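Local coordinates for protein superoxide dismutase [Mn/Fe] (Aeropyrum pernix, PDB 3AK2) that catalyses the dismutation of superoxide to dioxygen and hydrogen peroxide, being cambialistic and thus able to work with either manganese or iron, at residues I60-R63 with A64-D68; S181-E184 with N185-V189; R198-Q201 with A202-A206; Q33-H36 with N37-K41. All coordinates share one frame; numbering follows the deposited sequence.

Each of the four contacts lies within one continuous run of chain, so they close helical turns rather than long loops, and they follow in series without nesting or crossing. From the N terminus, contact 4 comes first, on helix 25-54 beside the manganese; contact 1 starts helix 62-82, which packs back on helix 25-54 in the alpha-hairpin domain, and the centres of contacts 1 and 4 are about 19 Å apart. Contact 2 spans most of helix 179-186 and the 3-10 turn after it, against strand 159-165 and helix 111-123, and contact 3 lies late in helix 192-205, against strand 129-136. Contacts 1 and 3 reach the second subunit, contact 1 also the third, and contact 4 the fourth.

Contact 1: I60-R63 with A64-D68; sequences IDVR and AVMRD
Asp61 caps the first turn of helix 62-82, the second arm of the alpha-hairpin domain: as N-cap it offers OD2 to Ala64 N at 3.0 Å, a nearly straight bond (165°) that meets the oxygen from above the carboxylate plane. The carboxylate satisfies an amide that has no preceding turn to bond to, and its CG rests on Ala64 CB. Behind it the regular pattern begins, with Val65 N donating to Asp61 O, Met66 N to Val62 O and Arg67 N to Arg63 O.

The tight side is that of Val62, Met66 and the two arginines. Val62 CG1 touches Met66 CE at 3.6 Å, the two chains running alongside each other toward the second subunit. The looser side lies at Ile60, before the helix, where CB approaches Val65 CG2 at 4.0 Å and the residue, which also touches His53, remains partly exposed.

Glu126 and Glu148 of the second subunit hold Arg67 by salt bridges, while Thr124 of that subunit takes Arg63 NH2 through its carbonyl and Arg63 NH1 forms a salt bridge with Asp68 of the third subunit. A leucine in place of Arg67 would probably leave both glutamates without this partner and the methylenes of Arg63 without their flat cover. Arg63, extended through its first two torsions (chi1 172°, chi2 166°), lays CD over the centre of the Arg67 guanidinium, 3.7 Å above its plane.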
loop_
_atom_site.group_PDB
_atom_site.type_symbol
_atom_site.label_atom_id
_atom_site.label_comp_id
_atom_site.label_asym_id
_atom_site.label_seq_id
_atom_site.Cartn_x
_atom_site.Cartn_y
_atom_site.Cartn_z
ATOM N N ILE A 60 8.804 -21.748 4.133
ATOM C CA ILE A 60 8.131 -20.458 4.300
ATOM C C ILE A 60 8.053 -19.686 2.994
ATOM O O ILE A 60 8.866 -19.875 2.087
ATOM C CB ILE A 60 8.779 -19.544 5.394
ATOM C CG1 ILE A 60 10.202 -19.121 5.010
ATOM C CG2 ILE A 60 8.714 -20.200 6.775
ATOM C CD1 ILE A 60 10.753 -17.968 5.850
ATOM N N ASP A 61 7.052 -18.817 2.919
ATOM C CA ASP A 61 6.978 -17.793 1.897
ATOM C C ASP A 61 7.675 -16.591 2.524
ATOM O O ASP A 61 7.132 -15.949 3.425
ATOM C CB ASP A 61 5.505 -17.494 1.580
ATOM C CG ASP A 61 5.315 -16.380 0.552
ATOM O OD1 ASP A 61 4.297 -16.429 -0.170
ATOM O OD2 ASP A 61 6.137 -15.446 0.471
ATOM N N VAL A 62 8.893 -16.316 2.068
ATOM C CA VAL A 62 9.736 -15.274 2.653
ATOM C C VAL A 62 9.045 -13.904 2.615
ATOM O O VAL A 62 9.012 -13.189 3.616
ATOM C CB VAL A 62 11.135 -15.257 1.976
ATOM C CG1 VAL A 62 11.941 -14.036 2.384
ATOM C CG2 VAL A 62 11.902 -16.534 2.321
ATOM N N ARG A 63 8.466 -13.560 1.472
ATOM C CA ARG A 63 7.759 -12.290 1.331
ATOM C C ARG A 63 6.615 -12.166 2.339
ATOM O O ARG A 63 6.459 -11.138 3.002
ATOM C CB ARG A 63 7.230 -12.139 -0.093
ATOM C CG ARG A 63 6.311 -10.943 -0.287
ATOM C CD ARG A 63 6.112 -10.675 -1.754
ATOM N NE ARG A 63 5.348 -11.744 -2.394
ATOM C CZ ARG A 63 5.438 -12.064 -3.681
ATOM N NH1 ARG A 63 4.687 -13.040 -4.170
ATOM N NH2 ARG A 63 6.283 -11.421 -4.480
ATOM N N ALA A 64 5.822 -13.225 2.458
ATOM C CA ALA A 64 4.674 -13.225 3.353
ATOM C C ALA A 64 5.091 -13.085 4.814
ATOM O O ALA A 64 4.525 -12.276 5.556
ATOM C CB ALA A 64 3.856 -14.487 3.155
ATOM N N VAL A 65 6.090 -13.857 5.231
ATOM C CA VAL A 65 6.519 -13.819 6.625
ATOM C C VAL A 65 7.107 -12.447 6.955
ATOM O O VAL A 65 6.880 -11.909 8.041
ATOM C CB VAL A 65 7.508 -14.957 6.971
ATOM C CG1 VAL A 65 8.025 -14.813 8.396
ATOM C CG2 VAL A 65 6.823 -16.312 6.817
ATOM N N MET A 66 7.833 -11.861 6.010
ATOM C CA MET A 66 8.389 -10.534 6.250
ATOM C C MET A 66 7.329 -9.436 6.274
ATOM O O MET A 66 7.449 -8.485 7.045
ATOM C CB MET A 66 9.527 -10.229 5.286
ATOM C CG MET A 66 10.732 -11.094 5.571
ATOM S SD MET A 66 12.056 -10.919 4.383
ATOM C CE MET A 66 13.244 -12.068 5.086
ATOM N N ARG A 67 6.278 -9.579 5.464
ATOM C CA ARG A 67 5.133 -8.676 5.561
ATOM C C ARG A 67 4.470 -8.768 6.939
ATOM O O ARG A 67 4.092 -7.744 7.514
ATOM C CB ARG A 67 4.119 -8.960 4.456
ATOM C CG ARG A 67 4.462 -8.342 3.111
ATOM C CD ARG A 67 3.582 -8.918 2.017
ATOM N NE ARG A 67 3.745 -8.206 0.752
ATOM C CZ ARG A 67 3.249 -8.622 -0.410
ATOM N NH1 ARG A 67 2.586 -9.774 -0.482
ATOM N NH2 ARG A 67 3.431 -7.891 -1.504
ATOM N N ASP A 68 4.357 -9.987 7.467
ATOM C CA ASP A 68 3.800 -10.209 8.802
ATOM C C ASP A 68 4.697 -9.577 9.862
ATOM O O ASP A 68 4.215 -8.908 10.787
ATOM C CB ASP A 68 3.668 -11.701 9.115
ATOM C CG ASP A 68 2.627 -12.410 8.269
ATOM O OD1 ASP A 68 1.802 -11.759 7.592
ATOM O OD2 ASP A 68 2.644 -13.658 8.311
#

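Contact 2: S181-E184 with N185-V189; sequences SYVE and NWWNV
Ser181 O is gripped twice by Asn185, through the backbone N at 3.0 Å and the side-chain ND2 at 2.9 Å, in a helix of the C-terminal domain of the iron/manganese superoxide dismutases. The two donors come from opposite faces of the carbonyl plane; the amide folds back along its own helix, which brings ND2 well above that plane. Its ND2 also donates to a water at 2.8 Å, which makes only a weak link to Ser181 OG. Asn188 also puts both N and ND2 on one carbonyl, Asn185 O, but three residues back and from the same face. Trp186 N bonds Tyr182 O at 2.9 Å and Val183 O only weakly, as the helix tightens into the 3-10 turn of 187-188.

The aromatic contacts are of another kind. Trp187 lays its CD1 3.1 Å from Val183 O, with Glu184 O at the ring edge, and CZ3 of Trp186 lies over the centre of one face of the Trp187 ring, 3.7 Å above its plane.

Outside, Trp187 NE1 bonds Ser119 and Glu184 pairs with Lys123, both on helix 111-123. Tyr182 OH bonds the carbonyl of Asp165, a manganese ligand, while Val183 and Trp186 pack on strand 159-165, so the turn is wedged between that helix and the sheet.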
loop_
_atom_site.group_PDB
_atom_site.type_symbol
_atom_site.label_atom_id
_atom_site.label_comp_id
_atom_site.label_asym_id
_atom_site.label_seq_id
_atom_site.Cartn_x
_atom_site.Cartn_y
_atom_site.Cartn_z
ATOM N N SER A 181 -12.589 15.253 17.110
ATOM C CA SER A 181 -12.728 15.548 18.535
ATOM C C SER A 181 -11.712 14.762 19.363
ATOM O O SER A 181 -11.143 15.292 20.313
ATOM C CB SER A 181 -14.149 15.256 19.014
ATOM O OG SER A 181 -14.279 15.520 20.398
ATOM N N TYR A 182 -11.472 13.507 18.987
ATOM C CA TYR A 182 -10.446 12.702 19.646
ATOM C C TYR A 182 -9.071 13.357 19.576
ATOM O O TYR A 182 -8.391 13.483 20.596
ATOM C CB TYR A 182 -10.400 11.293 19.054
ATOM C CG TYR A 182 -9.125 10.522 19.324
ATOM C CD1 TYR A 182 -8.780 10.125 20.617
ATOM C CD2 TYR A 182 -8.279 10.164 18.276
ATOM C CE1 TYR A 182 -7.612 9.407 20.862
ATOM C CE2 TYR A 182 -7.110 9.441 18.507
ATOM C CZ TYR A 182 -6.786 9.060 19.801
ATOM O OH TYR A 182 -5.638 8.339 20.052
ATOM N N VAL A 183 -8.673 13.777 18.374
ATOM C CA VAL A 183 -7.362 14.391 18.160
ATOM C C VAL A 183 -7.221 15.678 18.973
ATOM O O VAL A 183 -6.187 15.912 19.602
ATOM C CB VAL A 183 -7.105 14.658 16.656
ATOM C CG1 VAL A 183 -5.838 15.487 16.443
ATOM C CG2 VAL A 183 -7.029 13.341 15.883
ATOM N N GLU A 184 -8.270 16.498 18.970
ATOM C CA GLU A 184 -8.270 17.739 19.741
ATOM C C GLU A 184 -8.097 17.474 21.239
ATOM O O GLU A 184 -7.332 18.163 21.919
ATOM C CB GLU A 184 -9.547 18.543 19.476
ATOM C CG GLU A 184 -9.621 19.166 18.080
ATOM C CD GLU A 184 -8.512 20.176 17.813
ATOM O OE1 GLU A 184 -8.143 20.931 18.740
ATOM O OE2 GLU A 184 -8.017 20.222 16.669
ATOM N N ASN A 185 -8.797 16.460 21.736
ATOM C CA ASN A 185 -8.728 16.088 23.146
ATOM C C ASN A 185 -7.402 15.450 23.555
ATOM O O ASN A 185 -6.943 15.626 24.684
ATOM C CB ASN A 185 -9.899 15.180 23.515
ATOM C CG ASN A 185 -11.137 15.962 23.889
ATOM O OD1 ASN A 185 -11.225 16.509 24.986
ATOM N ND2 ASN A 185 -12.105 16.015 22.981
ATOM N N TRP A 186 -6.783 14.727 22.626
ATOM C CA TRP A 186 -5.521 14.031 22.880
ATOM C C TRP A 186 -4.398 14.968 23.337
ATOM O O TRP A 186 -3.549 14.579 24.139
ATOM C CB TRP A 186 -5.117 13.236 21.634
ATOM C CG TRP A 186 -3.728 12.665 21.636
ATOM C CD1 TRP A 186 -3.327 11.478 22.179
ATOM C CD2 TRP A 186 -2.569 13.248 21.033
ATOM N NE1 TRP A 186 -1.982 11.290 21.957
ATOM C CE2 TRP A 186 -1.492 12.361 21.257
ATOM C CE3 TRP A 186 -2.335 14.435 20.326
ATOM C CZ2 TRP A 186 -0.198 12.625 20.796
ATOM C CZ3 TRP A 186 -1.050 14.695 19.869
ATOM C CH2 TRP A 186 0.001 13.791 20.104
ATOM N N TRP A 187 -4.411 16.210 22.855
ATOM C CA TRP A 187 -3.406 17.191 23.267
ATOM C C TRP A 187 -3.340 17.380 24.781
ATOM O O TRP A 187 -2.284 17.695 25.322
ATOM C CB TRP A 187 -3.647 18.536 22.582
ATOM C CG TRP A 187 -3.405 18.472 21.114
ATOM C CD1 TRP A 187 -4.347 18.388 20.131
ATOM C CD2 TRP A 187 -2.134 18.452 20.458
ATOM N NE1 TRP A 187 -3.741 18.325 18.898
ATOM C CE2 TRP A 187 -2.383 18.367 19.070
ATOM C CE3 TRP A 187 -0.807 18.504 20.907
ATOM C CZ2 TRP A 187 -1.352 18.329 18.126
ATOM C CZ3 TRP A 187 0.217 18.469 19.967
ATOM C CH2 TRP A 187 -0.064 18.386 18.591
ATOM N N ASN A 188 -4.465 17.159 25.456
ATOM C CA ASN A 188 -4.541 17.335 26.907
ATOM C C ASN A 188 -3.819 16.266 27.719
ATOM O O ASN A 188 -3.662 16.408 28.936
ATOM C CB ASN A 188 -5.999 17.442 27.341
ATOM C CG ASN A 188 -6.683 18.650 26.754
ATOM O OD1 ASN A 188 -6.318 19.787 27.053
ATOM N ND2 ASN A 188 -7.676 18.415 25.906
ATOM N N VAL A 189 -3.370 15.203 27.050
ATOM C CA VAL A 189 -2.615 14.140 27.721
ATOM C C VAL A 189 -1.201 13.918 27.159
ATOM O O VAL A 189 -0.516 12.980 27.559
ATOM C CB VAL A 189 -3.397 12.787 27.772
ATOM C CG1 VAL A 189 -4.698 12.930 28.564
ATOM C CG2 VAL A 189 -3.667 12.241 26.366
HETATM O O HOH W 1 -14.656 17.181 23.338
#

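Contact 3: R198-Q201 with A202-A206; sequences RLEQ and ALNNA
Leu199 and Leu203, one turn apart late in helix 192-205, meet where this helix packs on the sheet of the C-terminal alpha/beta fold.

Backbone hydrogen bonds set the frame. Ala202 N donates to Arg198 O at 2.9 Å, Leu203 N to Leu199 O at 2.8 Å and nearly straight (168°), and Asn204 N to Glu200 O at 3.1 Å. The backbone bonds to Gln201 O, from Asn204 N and Asn205 N, are weak, a sign that the regular pattern is slackening.

Among the polar side chains, Glu200 and Asn204 lie on the outer side. Asn204 folds over the preceding turn until its CG is 3.3 Å from Glu200 O, its amide plane almost perpendicular to the carboxylate of Glu200 (84°). Arg198 is buried, its NE in a salt bridge with Asp194 and its NH1 bonded to the carbonyl of Tyr210 of the second subunit.

Apolar contacts face inward. Ala202 touches Phe135 of strand 129-136 and Leu209 of the second subunit, while Leu199 also reaches Leu103 of helix 98-108. Leu199 extends CG opposite its backbone N (chi1 179°), and the two leucines cross at a slant, CG of Leu199 touching CD1 of Leu203 at 3.8 Å.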
loop_
_atom_site.group_PDB
_atom_site.type_symbol
_atom_site.label_atom_id
_atom_site.label_comp_id
_atom_site.label_asym_id
_atom_site.label_seq_id
_atom_site.Cartn_x
_atom_site.Cartn_y
_atom_site.Cartn_z
ATOM N N ARG A 198 13.045 12.059 24.364
ATOM C CA ARG A 198 13.246 11.396 23.072
ATOM C C ARG A 198 14.049 12.264 22.107
ATOM O O ARG A 198 14.986 11.784 21.462
ATOM C CB ARG A 198 11.909 10.978 22.458
ATOM C CG ARG A 198 11.288 9.832 23.217
ATOM C CD ARG A 198 9.941 9.379 22.673
ATOM N NE ARG A 198 9.371 8.432 23.626
ATOM C CZ ARG A 198 9.661 7.136 23.680
ATOM N NH1 ARG A 198 10.488 6.587 22.798
ATOM N NH2 ARG A 198 9.108 6.385 24.622
ATOM N N LEU A 199 13.706 13.547 22.036
ATOM C CA LEU A 199 14.457 14.478 21.204
ATOM C C LEU A 199 15.919 14.581 21.647
ATOM O O LEU A 199 16.822 14.604 20.812
ATOM C CB LEU A 199 13.788 15.851 21.185
ATOM C CG LEU A 199 14.497 16.927 20.355
ATOM C CD1 LEU A 199 14.684 16.498 18.906
ATOM C CD2 LEU A 199 13.743 18.231 20.417
ATOM N N GLU A 200 16.141 14.631 22.957
ATOM C CA GLU A 200 17.498 14.647 23.500
ATOM C C GLU A 200 18.299 13.443 23.000
ATOM O O GLU A 200 19.425 13.592 22.521
ATOM C CB GLU A 200 17.463 14.670 25.028
ATOM C CG GLU A 200 18.841 14.728 25.678
ATOM C CD GLU A 200 18.849 14.233 27.112
ATOM O OE1 GLU A 200 19.955 14.064 27.661
ATOM O OE2 GLU A 200 17.763 14.009 27.694
ATOM N N GLN A 201 17.711 12.252 23.097
ATOM C CA GLN A 201 18.378 11.047 22.620
ATOM C C GLN A 201 18.659 11.104 21.120
ATOM O O GLN A 201 19.744 10.735 20.681
ATOM C CB GLN A 201 17.581 9.789 22.978
ATOM C CG GLN A 201 17.533 9.494 24.477
ATOM C CD GLN A 201 18.908 9.465 25.127
ATOM O OE1 GLN A 201 19.813 8.754 24.680
ATOM N NE2 GLN A 201 19.068 10.240 26.191
ATOM N N ALA A 202 17.688 11.590 20.348
ATOM C CA ALA A 202 17.845 11.726 18.897
ATOM C C ALA A 202 18.938 12.727 18.511
ATOM O O ALA A 202 19.755 12.449 17.630
ATOM C CB ALA A 202 16.518 12.088 18.252
ATOM N N LEU A 203 18.959 13.876 19.182
ATOM C CA LEU A 203 19.998 14.885 18.955
ATOM C C LEU A 203 21.395 14.320 19.209
ATOM O O LEU A 203 22.347 14.667 18.507
ATOM C CB LEU A 203 19.762 16.121 19.826
ATOM C CG LEU A 203 18.647 17.085 19.405
ATOM C CD1 LEU A 203 18.171 17.898 20.597
ATOM C CD2 LEU A 203 19.092 17.997 18.269
ATOM N N ASN A 204 21.498 13.440 20.204
ATOM C CA ASN A 204 22.769 12.826 20.589
ATOM C C ASN A 204 23.175 11.629 19.728
ATOM O O ASN A 204 24.369 11.388 19.536
ATOM C CB ASN A 204 22.727 12.381 22.061
ATOM C CG ASN A 204 22.687 13.548 23.045
ATOM O OD1 ASN A 204 22.374 13.358 24.223
ATOM N ND2 ASN A 204 23.007 14.747 22.573
ATOM N N ASN A 205 22.188 10.892 19.212
ATOM C CA ASN A 205 22.422 9.542 18.673
ATOM C C ASN A 205 22.122 9.286 17.185
ATOM O O ASN A 205 22.737 8.407 16.581
ATOM C CB ASN A 205 21.646 8.503 19.502
ATOM C CG ASN A 205 22.187 8.340 20.916
ATOM O OD1 ASN A 205 21.561 8.772 21.887
ATOM N ND2 ASN A 205 23.341 7.697 21.040
ATOM N N ALA A 206 21.180 10.024 16.601
ATOM C CA ALA A 206 20.587 9.615 15.315
ATOM C C ALA A 206 21.468 9.759 14.064
ATOM O O ALA A 206 21.617 8.802 13.301
ATOM C CB ALA A 206 19.236 10.291 15.106
#

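Contact 4: Q33-H36 with N37-K41; sequences QKHH and NTYVK. With EDO (1,2-ethanediol), chain I.
Tyr39 carries CG anti to its carbonyl carbon (chi1 -49°), which swings the ring back over His35 O, and Thr38 holds OG1 in the matching place (chi1 -68°), turned back onto Lys34 O. Both lie on helix 25-54 of the alpha-hairpin domain, just after a wider pi-type turn at 33-36. Lys34 O is thus gripped by two donors, Thr38 N at 3.0 Å and Thr38 OG1 at 2.8 Å, from opposite faces of its plane. Tyr39 N and Val40 N continue the helical bonding, to His35 O and His36 O.

His36 crosses Val40, CD2 to CG2 at 3.8 Å, and its two ring nitrogens are hydrogen-bonded to Trp83 and His76. His35 stacks on the metal ligand His169 and bonds Tyr172 of the fourth subunit through NE2, while its ND1 shares a hydrogen bond of 2.9 Å with O2 of a bound ethanediol.

The side chain of Tyr39 comes within about 5 Å of the manganese, consistent with the histidine-tyrosine pair that guards substrate entry in this family. Replacing Tyr39 by an alanine is likely to leave a gap beside His35 O and the rings of His79 and His150. As it stands, His35 O lies 3.1 Å above the Tyr39 ring plane, offset toward CD2.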
loop_
_atom_site.group_PDB
_atom_site.type_symbol
_atom_site.label_atom_id
_atom_site.label_comp_id
_atom_site.label_asym_id
_atom_site.label_seq_id
_atom_site.Cartn_x
_atom_site.Cartn_y
_atom_site.Cartn_z
ATOM N N GLN A 33 -4.323 -4.545 26.163
ATOM C CA GLN A 33 -4.434 -5.987 26.396
ATOM C C GLN A 33 -4.772 -6.792 25.155
ATOM O O GLN A 33 -4.378 -7.955 25.045
ATOM C CB GLN A 33 -5.468 -6.288 27.489
ATOM C CG GLN A 33 -5.096 -5.721 28.850
ATOM C CD GLN A 33 -6.022 -6.168 29.971
ATOM O OE1 GLN A 33 -5.690 -6.023 31.149
ATOM N NE2 GLN A 33 -7.184 -6.701 29.614
ATOM N N LYS A 34 -5.514 -6.190 24.231
ATOM C CA LYS A 34 -5.920 -6.902 23.027
ATOM C C LYS A 34 -5.058 -6.506 21.837
ATOM O O LYS A 34 -4.344 -7.340 21.282
ATOM C CB LYS A 34 -7.416 -6.700 22.743
ATOM C CG LYS A 34 -8.343 -7.165 23.873
ATOM C CD LYS A 34 -8.260 -8.677 24.085
ATOM C CE LYS A 34 -9.349 -9.185 25.021
ATOM N NZ LYS A 34 -9.034 -8.905 26.444
ATOM N N HIS A 35 -5.085 -5.231 21.471
ATOM C CA HIS A 35 -4.406 -4.799 20.252
ATOM C C HIS A 35 -2.882 -4.832 20.354
ATOM O O HIS A 35 -2.224 -5.505 19.563
ATOM C CB HIS A 35 -4.920 -3.436 19.792
ATOM C CG HIS A 35 -6.381 -3.438 19.480
ATOM N ND1 HIS A 35 -6.889 -3.996 18.327
ATOM C CD2 HIS A 35 -7.448 -2.992 20.183
ATOM C CE1 HIS A 35 -8.204 -3.875 18.325
ATOM N NE2 HIS A 35 -8.569 -3.272 19.441
ATOM N N HIS A 36 -2.312 -4.133 21.328
ATOM C CA HIS A 36 -0.860 -4.116 21.423
ATOM C C HIS A 36 -0.331 -5.541 21.634
ATOM O O HIS A 36 0.621 -5.958 20.972
ATOM C CB HIS A 36 -0.374 -3.155 22.510
ATOM C CG HIS A 36 1.109 -2.926 22.495
ATOM N ND1 HIS A 36 1.730 -2.032 23.341
ATOM C CD2 HIS A 36 2.092 -3.475 21.741
ATOM C CE1 HIS A 36 3.032 -2.046 23.114
ATOM N NE2 HIS A 36 3.279 -2.915 22.148
ATOM N N ASN A 37 -0.973 -6.299 22.519
ATOM C CA ASN A 37 -0.577 -7.690 22.760
ATOM C C ASN A 37 -0.543 -8.520 21.479
ATOM O O ASN A 37 0.369 -9.324 21.266
ATOM C CB ASN A 37 -1.502 -8.353 23.782
ATOM C CG ASN A 37 -0.888 -9.591 24.410
ATOM O OD1 ASN A 37 0.296 -9.610 24.747
ATOM N ND2 ASN A 37 -1.694 -10.633 24.573
ATOM N N THR A 38 -1.535 -8.313 20.620
ATOM C CA THR A 38 -1.622 -9.038 19.357
ATOM C C THR A 38 -0.420 -8.748 18.456
ATOM O O THR A 38 0.102 -9.655 17.808
ATOM C CB THR A 38 -2.962 -8.744 18.648
ATOM O OG1 THR A 38 -4.026 -9.328 19.407
ATOM C CG2 THR A 38 -2.994 -9.317 17.238
ATOM N N TYR A 39 0.030 -7.496 18.425
ATOM C CA TYR A 39 1.194 -7.158 17.599
ATOM C C TYR A 39 2.468 -7.792 18.141
ATOM O O TYR A 39 3.295 -8.299 17.378
ATOM C CB TYR A 39 1.356 -5.645 17.434
ATOM C CG TYR A 39 0.085 -4.943 17.020
ATOM C CD1 TYR A 39 -0.683 -5.409 15.952
ATOM C CD2 TYR A 39 -0.350 -3.809 17.699
ATOM C CE1 TYR A 39 -1.860 -4.765 15.584
ATOM C CE2 TYR A 39 -1.516 -3.165 17.342
ATOM C CZ TYR A 39 -2.266 -3.641 16.291
ATOM O OH TYR A 39 -3.419 -2.975 15.944
ATOM N N VAL A 40 2.621 -7.793 19.461
ATOM C CA VAL A 40 3.758 -8.464 20.081
ATOM C C VAL A 40 3.776 -9.939 19.675
ATOM O O VAL A 40 4.792 -10.448 19.197
ATOM C CB VAL A 40 3.729 -8.329 21.621
ATOM C CG1 VAL A 40 4.851 -9.146 22.263
ATOM C CG2 VAL A 40 3.831 -6.863 22.027
ATOM N N LYS A 41 2.644 -10.616 19.848
ATOM C CA LYS A 41 2.536 -12.027 19.473
ATOM C C LYS A 41 2.808 -12.243 17.983
ATOM O O LYS A 41 3.491 -13.195 17.610
ATOM C CB LYS A 41 1.152 -12.577 19.820
ATOM C CG LYS A 41 0.819 -12.590 21.306
ATOM C CD LYS A 41 -0.596 -13.124 21.561
ATOM C CE LYS A 41 -1.696 -12.310 20.881
ATOM N NZ LYS A 41 -2.282 -11.262 21.761
HETATM C C1 EDO I . -7.034 -7.849 19.051
HETATM O O1 EDO I . -7.984 -8.917 19.157
HETATM C C2 EDO I . -6.480 -7.818 17.628
HETATM O O2 EDO I . -5.970 -6.509 17.343
HETATM O O HOH W 2 -5.625 -4.128 16.125
#